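Local coordinates for protein fusolin (Anomala cuprea entomopoxvirus, PDB 4YN1) that forms the crystalline spindles of an insect poxvirus that enhance virulence, and probably acts on chitin as a member of the lytic polysaccharide monooxygenase family, at residues Ser116-Phe128 / Val229-Pro241. Numbering follows the deposited sequence.
With EDO (1,2-ethanediol), chain C; EDO (1,2-ethanediol), chain E; EDO (1,2-ethanediol), chain D.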
loop_
_atom_site.group_PDB
_atom_site.type_symbol
_atom_site.label_atom_id
_atom_site.label_comp_id
_atom_site.label_asym_id
_atom_site.label_seq_id
_atom_site.Cartn_x
_atom_site.Cartn_y
_atom_site.Cartn_z
ATOM N N SER A 116 -10.530 -6.977 -2.261
ATOM C CA SER A 116 -9.976 -6.915 -3.621
ATOM C C SER A 116 -9.392 -5.560 -3.978
ATOM O O SER A 116 -9.771 -4.960 -4.966
ATOM C CB SER A 116 -11.044 -7.337 -4.623
ATOM O OG SER A 116 -12.147 -6.440 -4.661
ATOM N N TRP A 117 -8.415 -5.098 -3.192
ATOM C CA TRP A 117 -7.714 -3.856 -3.486
ATOM C C TRP A 117 -7.064 -3.936 -4.871
ATOM O O TRP A 117 -6.340 -4.895 -5.165
ATOM C CB TRP A 117 -6.646 -3.573 -2.427
ATOM C CG TRP A 117 -7.234 -3.120 -1.143
ATOM C CD1 TRP A 117 -7.480 -3.866 -0.030
ATOM C CD2 TRP A 117 -7.758 -1.811 -0.879
ATOM N NE1 TRP A 117 -8.037 -3.074 0.951
ATOM C CE2 TRP A 117 -8.227 -1.806 0.449
ATOM C CE3 TRP A 117 -7.786 -0.622 -1.611
ATOM C CZ2 TRP A 117 -8.661 -0.635 1.077
ATOM C CZ3 TRP A 117 -8.296 0.517 -1.017
ATOM C CH2 TRP A 117 -8.726 0.507 0.309
ATOM N N PRO A 118 -7.333 -2.964 -5.752
ATOM C CA PRO A 118 -6.781 -3.029 -7.102
ATOM C C PRO A 118 -5.266 -2.915 -7.134
ATOM O O PRO A 118 -4.661 -1.966 -6.614
ATOM C CB PRO A 118 -7.482 -1.867 -7.824
ATOM C CG PRO A 118 -8.779 -1.769 -7.088
ATOM C CD PRO A 118 -8.296 -1.851 -5.657
ATOM N N PRO A 119 -4.622 -3.894 -7.780
ATOM C CA PRO A 119 -3.164 -3.883 -7.803
ATOM C C PRO A 119 -2.589 -3.252 -9.069
ATOM O O PRO A 119 -3.240 -3.150 -10.114
ATOM C CB PRO A 119 -2.820 -5.385 -7.784
ATOM C CG PRO A 119 -3.909 -5.981 -8.621
ATOM C CD PRO A 119 -5.157 -5.159 -8.353
ATOM N N THR A 120 -1.331 -2.903 -8.982
ATOM C CA THR A 120 -0.514 -2.570 -10.147
ATOM C C THR A 120 -0.186 -3.932 -10.774
ATOM O O THR A 120 0.331 -4.809 -10.072
ATOM C CB THR A 120 0.755 -1.853 -9.753
ATOM O OG1 THR A 120 0.400 -0.507 -9.359
ATOM C CG2 THR A 120 1.797 -1.827 -10.886
ATOM N N VAL A 121 -0.516 -4.129 -12.051
ATOM C CA VAL A 121 -0.213 -5.383 -12.793
ATOM C C VAL A 121 1.150 -5.278 -13.456
ATOM O O VAL A 121 1.313 -4.469 -14.362
ATOM C CB VAL A 121 -1.330 -5.693 -13.815
ATOM C CG1 VAL A 121 -1.049 -6.986 -14.572
ATOM C CG2 VAL A 121 -2.678 -5.764 -13.135
ATOM N N ILE A 122 2.123 -6.130 -13.027
ATOM C CA ILE A 122 3.502 -6.140 -13.522
ATOM C C ILE A 122 3.672 -7.308 -14.478
ATOM O O ILE A 122 3.648 -8.455 -14.051
ATOM C CB ILE A 122 4.482 -6.202 -12.346
ATOM C CG1 ILE A 122 4.238 -4.987 -11.401
ATOM C CG2 ILE A 122 5.925 -6.239 -12.885
ATOM C CD1 ILE A 122 4.848 -5.093 -10.055
ATOM N N PRO A 123 3.811 -7.035 -15.784
ATOM C CA PRO A 123 3.880 -8.128 -16.757
ATOM C C PRO A 123 5.234 -8.793 -16.719
ATOM O O PRO A 123 6.198 -8.118 -16.494
ATOM C CB PRO A 123 3.631 -7.410 -18.097
ATOM C CG PRO A 123 4.194 -6.070 -17.889
ATOM C CD PRO A 123 3.838 -5.717 -16.460
ATOM N N LEU A 124 5.299 -10.121 -16.852
ATOM C CA LEU A 124 6.569 -10.831 -16.851
ATOM C C LEU A 124 6.953 -11.168 -18.289
ATOM O O LEU A 124 6.106 -11.577 -19.058
ATOM C CB LEU A 124 6.442 -12.161 -16.076
ATOM C CG LEU A 124 6.069 -12.052 -14.600
ATOM C CD1 LEU A 124 5.982 -13.381 -13.964
ATOM C CD2 LEU A 124 7.045 -11.202 -13.833
ATOM N N GLU A 125 8.216 -11.116 -18.610
ATOM C CA GLU A 125 8.668 -11.574 -19.927
ATOM C C GLU A 125 9.058 -13.058 -19.831
ATOM O O GLU A 125 9.018 -13.760 -20.834
ATOM C CB GLU A 125 9.860 -10.746 -20.407
ATOM C CG GLU A 125 10.307 -11.116 -21.813
ATOM C CD GLU A 125 11.161 -10.079 -22.511
ATOM O OE1 GLU A 125 12.119 -9.576 -21.882
ATOM O OE2 GLU A 125 10.885 -9.787 -23.696
ATOM N N ASN A 126 9.387 -13.534 -18.612
ATOM C CA ASN A 126 9.821 -14.898 -18.326
ATOM C C ASN A 126 9.145 -15.312 -16.986
ATOM O O ASN A 126 9.394 -14.682 -15.953
ATOM C CB ASN A 126 11.376 -14.877 -18.179
ATOM C CG ASN A 126 12.056 -16.178 -17.871
ATOM O OD1 ASN A 126 11.472 -17.110 -17.346
ATOM N ND2 ASN A 126 13.357 -16.245 -18.110
ATOM N N ASN A 127 8.394 -16.409 -16.999
ATOM C CA ASN A 127 7.675 -16.882 -15.804
ATOM C C ASN A 127 8.502 -17.667 -14.797
ATOM O O ASN A 127 8.004 -17.927 -13.700
ATOM C CB ASN A 127 6.480 -17.724 -16.200
ATOM C CG ASN A 127 5.505 -16.992 -17.048
ATOM O OD1 ASN A 127 5.428 -15.782 -16.980
ATOM N ND2 ASN A 127 4.746 -17.707 -17.869
ATOM N N PHE A 128 9.729 -18.057 -15.161
ATOM C CA PHE A 128 10.606 -18.871 -14.296
ATOM C C PHE A 128 11.564 -18.094 -13.426
ATOM O O PHE A 128 12.146 -18.663 -12.523
ATOM C CB PHE A 128 11.390 -19.850 -15.156
ATOM C CG PHE A 128 10.491 -20.869 -15.785
ATOM C CD1 PHE A 128 9.888 -20.623 -17.014
ATOM C CD2 PHE A 128 10.143 -22.025 -15.100
ATOM C CE1 PHE A 128 8.935 -21.511 -17.529
ATOM C CE2 PHE A 128 9.320 -22.981 -15.693
ATOM C CZ PHE A 128 8.685 -22.697 -16.879
ATOM N N VAL A 229 1.411 -1.148 -0.765
ATOM C CA VAL A 229 1.390 -1.066 -2.212
ATOM C C VAL A 229 0.862 -2.395 -2.743
ATOM O O VAL A 229 1.496 -3.428 -2.522
ATOM C CB VAL A 229 2.793 -0.779 -2.754
ATOM C CG1 VAL A 229 2.818 -0.875 -4.269
ATOM C CG2 VAL A 229 3.333 0.574 -2.290
ATOM N N ASP A 230 -0.309 -2.379 -3.408
ATOM C CA ASP A 230 -0.916 -3.577 -3.980
ATOM C C ASP A 230 -0.304 -3.865 -5.344
ATOM O O ASP A 230 -0.284 -2.998 -6.229
ATOM C CB ASP A 230 -2.446 -3.427 -4.060
ATOM C CG ASP A 230 -3.055 -3.213 -2.661
ATOM O OD1 ASP A 230 -2.904 -4.107 -1.804
ATOM O OD2 ASP A 230 -3.640 -2.124 -2.414
ATOM N N ALA A 231 0.093 -5.126 -5.547
ATOM C CA ALA A 231 0.688 -5.548 -6.823
ATOM C C ALA A 231 0.401 -7.011 -7.151
ATOM O O ALA A 231 0.042 -7.800 -6.281
ATOM C CB ALA A 231 2.193 -5.298 -6.775
ATOM N N VAL A 232 0.566 -7.352 -8.405
ATOM C CA VAL A 232 0.431 -8.727 -8.907
ATOM C C VAL A 232 1.253 -8.850 -10.174
ATOM O O VAL A 232 1.350 -7.894 -10.949
ATOM C CB VAL A 232 -1.087 -9.064 -9.154
ATOM C CG1 VAL A 232 -1.664 -8.272 -10.325
ATOM C CG2 VAL A 232 -1.285 -10.555 -9.355
ATOM N N PHE A 233 1.815 -10.024 -10.408
ATOM C CA PHE A 233 2.524 -10.288 -11.633
ATOM C C PHE A 233 1.583 -10.926 -12.630
ATOM O O PHE A 233 0.758 -11.761 -12.261
ATOM C CB PHE A 233 3.727 -11.216 -11.402
ATOM C CG PHE A 233 4.834 -10.590 -10.608
ATOM C CD1 PHE A 233 5.556 -9.521 -11.118
ATOM C CD2 PHE A 233 5.162 -11.063 -9.344
ATOM C CE1 PHE A 233 6.589 -8.944 -10.383
ATOM C CE2 PHE A 233 6.182 -10.470 -8.604
ATOM C CZ PHE A 233 6.894 -9.422 -9.132
ATOM N N ALA A 234 1.676 -10.528 -13.889
ATOM C CA ALA A 234 0.928 -11.200 -14.945
ATOM C C ALA A 234 1.889 -12.176 -15.641
ATOM O O ALA A 234 2.820 -11.771 -16.345
ATOM C CB ALA A 234 0.339 -10.197 -15.945
ATOM N N ASN A 235 1.656 -13.478 -15.438
ATOM C CA ASN A 235 2.464 -14.526 -16.062
ATOM C C ASN A 235 2.231 -14.475 -17.551
ATOM O O ASN A 235 1.110 -14.208 -17.983
ATOM C CB ASN A 235 2.139 -15.903 -15.495
ATOM C CG ASN A 235 2.751 -16.112 -14.126
ATOM O OD1 ASN A 235 3.882 -16.564 -13.983
ATOM N ND2 ASN A 235 2.062 -15.723 -13.092
ATOM N N ARG A 236 3.274 -14.675 -18.327
ATOM C CA ARG A 236 3.173 -14.622 -19.783
ATOM C C ARG A 236 2.400 -15.862 -20.251
ATOM O O ARG A 236 2.692 -16.968 -19.779
ATOM C CB ARG A 236 4.568 -14.628 -20.393
ATOM C CG ARG A 236 4.616 -14.264 -21.840
ATOM C CD ARG A 236 6.054 -14.072 -22.257
ATOM N NE ARG A 236 6.153 -13.530 -23.608
ATOM C CZ ARG A 236 7.294 -13.263 -24.234
ATOM N NH1 ARG A 236 8.460 -13.489 -23.635
ATOM N NH2 ARG A 236 7.281 -12.770 -25.466
ATOM N N PRO A 237 1.448 -15.697 -21.173
ATOM C CA PRO A 237 0.689 -16.863 -21.668
ATOM C C PRO A 237 1.468 -17.708 -22.659
ATOM O O PRO A 237 2.530 -17.322 -23.155
ATOM C CB PRO A 237 -0.541 -16.231 -22.325
ATOM C CG PRO A 237 -0.052 -14.903 -22.811
ATOM C CD PRO A 237 0.977 -14.437 -21.798
ATOM N N GLY A 238 0.944 -18.903 -22.909
ATOM C CA GLY A 238 1.516 -19.834 -23.864
ATOM C C GLY A 238 2.361 -20.913 -23.240
ATOM O O GLY A 238 2.480 -20.984 -22.012
ATOM N N PRO A 239 2.886 -21.829 -24.085
ATOM C CA PRO A 239 3.695 -22.930 -23.560
ATOM C C PRO A 239 5.088 -22.469 -23.169
ATOM O O PRO A 239 5.611 -21.515 -23.734
ATOM C CB PRO A 239 3.790 -23.888 -24.757
ATOM C CG PRO A 239 3.759 -22.979 -25.940
ATOM C CD PRO A 239 2.780 -21.898 -25.561
ATOM N N ASP A 240 5.688 -23.175 -22.239
ATOM C CA ASP A 240 7.071 -22.948 -21.847
ATOM C C ASP A 240 7.937 -23.199 -23.109
ATOM O O ASP A 240 7.944 -24.328 -23.613
ATOM C CB ASP A 240 7.434 -23.890 -20.693
ATOM C CG ASP A 240 8.908 -23.910 -20.296
ATOM O OD1 ASP A 240 9.674 -23.083 -20.820
ATOM O OD2 ASP A 240 9.291 -24.784 -19.497
ATOM N N PRO A 241 8.626 -22.169 -23.666
ATOM C CA PRO A 241 9.440 -22.399 -24.883
ATOM C C PRO A 241 10.492 -23.501 -24.745
ATOM O O PRO A 241 10.819 -24.156 -25.739
ATOM C CB PRO A 241 10.073 -21.027 -25.166
ATOM C CG PRO A 241 9.238 -20.046 -24.432
ATOM C CD PRO A 241 8.745 -20.766 -23.210
HETATM C C1 EDO C . -1.386 -13.998 -11.624
HETATM O O1 EDO C . -0.065 -14.097 -11.129
HETATM C C2 EDO C . -1.533 -14.898 -12.881
HETATM O O2 EDO C . -0.596 -14.506 -13.891
HETATM C C1 EDO E . 11.134 -10.795 -15.297
HETATM O O1 EDO E . 10.313 -11.848 -15.804
HETATM C C2 EDO E . 10.410 -9.442 -15.376
HETATM O O2 EDO E . 9.768 -9.353 -16.632
HETATM C C1 EDO D . -12.655 -4.075 -6.720
HETATM O O1 EDO D . -13.425 -4.064 -5.557
HETATM C C2 EDO D . -12.411 -2.613 -7.196
HETATM O O2 EDO D . -12.072 -1.789 -6.081
HETATM O O HOH W 1 -4.549 -0.395 -4.203
HETATM O O HOH W 2 -0.135 -0.402 -6.785
HETATM O O HOH W 3 3.179 -10.831 -19.563
#
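A parallel strand pair at the margin of the mixed sheet joins strand 120-123 to the last residues of strand 223-234. Five backbone hydrogen bonds alternate across it, from Thr120 N to Asp230 O at the start to Leu124 N to Ala234 O at the end; the straightest, Ile122 N to Val232 O (2.8 Å, 175°), lies midway.

The two faces differ. Toward strand 131-140, Ile122 lies alongside Phe233, its CG2 3.7 Å from ring atom CE1, while the Leu124 side chain runs at about a right angle to that of Phe233 and brings its CD2 to 3.5 Å from Phe233 CD1. Ile132 backs both Leu124 and Phe233. On the other face Val232 puts CG1 between its own backbone N and carbonyl carbon (chi1 69°), from where it meets both Pro119 CG (3.6 Å) and Val121 CG2.

At the N-terminal end of the pair, the Asp230 carboxylate reaches Trp117, OD2 lying 3.3 Å from CB; OD1 forms a salt bridge with Arg10, which also makes a cation-pi contact with the indole. A water lies within hydrogen-bonding distance of Pro118 O and Asp230 OD2 and links the two segments.

Beyond the strands, the Asn127 amide continues the ladder: OD1 accepts from Arg236 N (2.8 Å), and ND2 donates to Arg236 O at 2.9 Å, exactly in the amide plane. This double grip fixes the amide's rotation. The extended Arg236 side chain runs beside Glu125 and gives NH1 to a lone pair of Glu125 O (2.9 Å). Parallel edge pairing of this kind, prolonged by an asparagine that mimics a strand's backbone, here extends the beta-sandwich core expected of a lytic polysaccharide monooxygenase.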